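Putative peptidyl-arginine deiminase family protein (Campylobacter jejuni subsp. jejuni serotype O:2, PDB 6B10) probably hydrolyses agmatine to N-carbamoylputrescine, a step of polyamine biosynthesis, as an agmatine deiminase of the peptidyl-arginine deiminase family. Local coordinates at residues P254-L259 / L266-A271. Residues are numbered along the deposited sequence; the frame is centred on the assembly and turned at random.
Sequences PIPKPL and LGATYA
Leu259 and Leu266 join the two segments at one end by a nearly straight backbone hydrogen bond, Leu266 N to Leu259 O at 2.9 Å with an angle of 172° at the hydrogen. The chains run roughly antiparallel, 152° apart end to end. Beside that bond a water completes the pairing: it accepts from Leu259 N and donates to Leu266 O at 2.7 Å, doing the work of a direct backbone bond where the two backbones stand too far apart for one. From there 254-259, with prolines at 254, 256 and 258 that have no N-H to give, bows away at Pro258 and Lys257 and returns beside Thr269 at Ile255, while 266-271 bends through an inverse gamma turn centred on Gly267.

Side chains fill the space between. The small methyl of Ala268 faces both Pro256 CG at 3.6 Å and Leu259 CD1 at 3.8 Å; with CG beside the backbone N and anti to the carbonyl carbon (chi1 -70°), Leu259 turns this one methyl to it. Pro256 and Tyr270 meet tip to tip, with the rigid proline ring presenting CD to Tyr270 CE2 at 3.7 Å. The tyrosine also brings its ring edge to the backbone: Pro254 O lies in the ring plane, 3.3 Å from Tyr270 CE2, where the slightly positive aromatic hydrogens suit a carbonyl oxygen. Being amphipathic, Tyr270 packs by its ring and still hydrogen-bonds through OH to Asp290. Thr269 turns the other way, and its OG1 accepts from Ala271 N in an ST turn.

The Leu259-Leu266 end closes what is probably a short beta hairpin of strands 260-261 and 264-265, and the rest continues from its base. Helix 289-300 packs against Pro254 and Tyr270, and strand 219-224 touches Pro254 through Ile224 and Thr269 through Cys223.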
ATOM      1  N   PRO A 254      -0.422  17.676  -4.543  1.00 24.37           N
ATOM      2  CA  PRO A 254      -1.608  18.478  -4.230  1.00 24.24           C
ATOM      3  C   PRO A 254      -2.893  17.703  -4.448  1.00 24.13           C
ATOM      4  O   PRO A 254      -3.106  17.155  -5.521  1.00 23.66           O
ATOM      5  CB  PRO A 254      -1.515  19.651  -5.213  1.00 24.74           C
ATOM      6  CG  PRO A 254      -0.656  19.152  -6.331  1.00 24.38           C
ATOM      7  CD  PRO A 254       0.330  18.233  -5.681  1.00 24.39           C
ATOM      8  N   ILE A 255      -3.746  17.659  -3.433  1.00 25.02           N
ATOM      9  CA  ILE A 255      -4.993  16.905  -3.535  1.00 25.74           C
ATOM     10  C   ILE A 255      -5.887  17.512  -4.614  1.00 25.88           C
ATOM     11  O   ILE A 255      -5.820  18.715  -4.873  1.00 24.84           O
ATOM     12  CB  ILE A 255      -5.747  16.816  -2.183  1.00 26.54           C
ATOM     13  CG1 ILE A 255      -6.220  18.191  -1.699  1.00 26.96           C
ATOM     14  CG2 ILE A 255      -4.871  16.134  -1.139  1.00 26.76           C
ATOM     15  CD1 ILE A 255      -7.011  18.151  -0.399  1.00 27.60           C
ATOM     16  N   PRO A 256      -6.703  16.678  -5.274  1.00 26.64           N
ATOM     17  CA  PRO A 256      -7.570  17.215  -6.307  1.00 27.61           C
ATOM     18  C   PRO A 256      -8.716  18.024  -5.699  1.00 28.22           C
ATOM     19  O   PRO A 256      -8.863  18.064  -4.476  1.00 27.11           O
ATOM     20  CB  PRO A 256      -8.099  15.960  -7.003  1.00 27.11           C
ATOM     21  CG  PRO A 256      -8.085  14.920  -5.949  1.00 26.56           C
ATOM     22  CD  PRO A 256      -6.905  15.231  -5.080  1.00 26.81           C
ATOM     23  N   LYS A 257      -9.508  18.672  -6.545  1.00 29.89           N
ATOM     24  CA  LYS A 257     -10.713  19.335  -6.074  1.00 31.61           C
ATOM     25  C   LYS A 257     -11.652  18.267  -5.509  1.00 32.48           C
ATOM     26  O   LYS A 257     -11.570  17.106  -5.907  1.00 32.58           O
ATOM     27  CB  LYS A 257     -11.404  20.106  -7.201  1.00 32.48           C
ATOM     28  CG  LYS A 257     -10.589  21.252  -7.789  1.00 33.24           C
ATOM     29  CD  LYS A 257     -10.328  22.358  -6.780  1.00 33.61           C
ATOM     30  CE  LYS A 257      -9.696  23.569  -7.449  1.00 36.28           C
ATOM     31  N   PRO A 258     -12.528  18.652  -4.567  1.00 33.70           N
ATOM     32  CA  PRO A 258     -13.464  17.709  -3.950  1.00 35.74           C
ATOM     33  C   PRO A 258     -14.217  16.822  -4.949  1.00 38.04           C
ATOM     34  O   PRO A 258     -14.772  17.331  -5.924  1.00 40.17           O
ATOM     35  CB  PRO A 258     -14.440  18.626  -3.206  1.00 35.08           C
ATOM     36  CG  PRO A 258     -13.633  19.835  -2.871  1.00 34.39           C
ATOM     37  CD  PRO A 258     -12.627  19.999  -3.972  1.00 33.34           C
ATOM     38  N   LEU A 259     -14.197  15.509  -4.711  1.00 40.61           N
ATOM     39  CA  LEU A 259     -14.980  14.536  -5.484  1.00 43.33           C
ATOM     40  C   LEU A 259     -16.067  13.950  -4.599  1.00 43.62           C
ATOM     41  O   LEU A 259     -15.876  13.810  -3.392  1.00 44.85           O
ATOM     42  CB  LEU A 259     -14.097  13.392  -5.986  1.00 45.63           C
ATOM     43  CG  LEU A 259     -13.080  13.695  -7.083  1.00 46.64           C
ATOM     44  CD1 LEU A 259     -11.746  14.092  -6.475  1.00 47.43           C
ATOM     45  CD2 LEU A 259     -12.900  12.482  -7.979  1.00 48.49           C
ATOM     46  N   LEU A 266     -15.190  12.056  -1.157  1.00 44.86           N
ATOM     47  CA  LEU A 266     -14.291  10.913  -1.289  1.00 42.72           C
ATOM     48  C   LEU A 266     -12.847  11.290  -0.981  1.00 42.21           C
ATOM     49  O   LEU A 266     -12.387  12.367  -1.358  1.00 40.96           O
ATOM     50  CB  LEU A 266     -14.387  10.344  -2.704  1.00 42.46           C
ATOM     51  CG  LEU A 266     -15.797   9.919  -3.129  1.00 43.24           C
ATOM     52  CD1 LEU A 266     -15.796   9.410  -4.560  1.00 42.85           C
ATOM     53  CD2 LEU A 266     -16.371   8.868  -2.184  1.00 43.07           C
ATOM     54  N   GLY A 267     -12.135  10.390  -0.303  1.00 41.09           N
ATOM     55  CA  GLY A 267     -10.763  10.646   0.123  1.00 38.81           C
ATOM     56  C   GLY A 267      -9.766  10.420  -0.995  1.00 37.16           C
ATOM     57  O   GLY A 267      -8.949   9.500  -0.934  1.00 36.21           O
ATOM     58  N   ALA A 268      -9.823  11.271  -2.013  1.00 35.48           N
ATOM     59  CA  ALA A 268      -8.939  11.148  -3.163  1.00 34.29           C
ATOM     60  C   ALA A 268      -7.544  11.619  -2.775  1.00 32.97           C
ATOM     61  O   ALA A 268      -7.383  12.724  -2.267  1.00 33.59           O
ATOM     62  CB  ALA A 268      -9.472  11.963  -4.329  1.00 34.61           C
ATOM     63  N   THR A 269      -6.546  10.769  -3.004  1.00 31.40           N
ATOM     64  CA  THR A 269      -5.165  11.061  -2.636  1.00 29.99           C
ATOM     65  C   THR A 269      -4.205  10.447  -3.651  1.00 27.97           C
ATOM     66  O   THR A 269      -4.399   9.312  -4.095  1.00 26.05           O
ATOM     67  CB  THR A 269      -4.831  10.543  -1.218  1.00 31.15           C
ATOM     68  OG1 THR A 269      -3.422  10.654  -0.974  1.00 31.40           O
ATOM     69  CG2 THR A 269      -5.261   9.083  -1.038  1.00 31.65           C
ATOM     70  N   TYR A 270      -3.173  11.204  -4.015  1.00 25.67           N
ATOM     71  CA  TYR A 270      -2.183  10.731  -4.975  1.00 24.78           C
ATOM     72  C   TYR A 270      -1.076   9.921  -4.309  1.00 23.73           C
ATOM     73  O   TYR A 270      -0.262   9.288  -4.995  1.00 23.78           O
ATOM     74  CB  TYR A 270      -1.609  11.899  -5.788  1.00 24.90           C
ATOM     75  CG  TYR A 270      -2.628  12.571  -6.704  1.00 25.43           C
ATOM     76  CD1 TYR A 270      -3.137  11.904  -7.814  1.00 25.64           C
ATOM     77  CD2 TYR A 270      -3.068  13.877  -6.464  1.00 25.85           C
ATOM     78  CE1 TYR A 270      -4.059  12.507  -8.658  1.00 25.63           C
ATOM     79  CE2 TYR A 270      -3.995  14.491  -7.296  1.00 25.46           C
ATOM     80  CZ  TYR A 270      -4.491  13.807  -8.394  1.00 26.28           C
ATOM     81  OH  TYR A 270      -5.411  14.424  -9.226  1.00 25.38           O
ATOM     82  N   ALA A 271      -1.050   9.915  -2.976  1.00 23.15           N
ATOM     83  CA  ALA A 271      -0.048   9.147  -2.229  1.00 23.08           C
ATOM     84  C   ALA A 271      -0.293   7.628  -2.287  1.00 23.43           C
ATOM     85  O   ALA A 271       0.618   6.839  -2.029  1.00 23.57           O
ATOM     86  CB  ALA A 271       0.014   9.620  -0.780  1.00 22.77           C
TER
HETATM   87  O   HOH W   1     -12.239  14.844  -2.520  1.00 40.09           O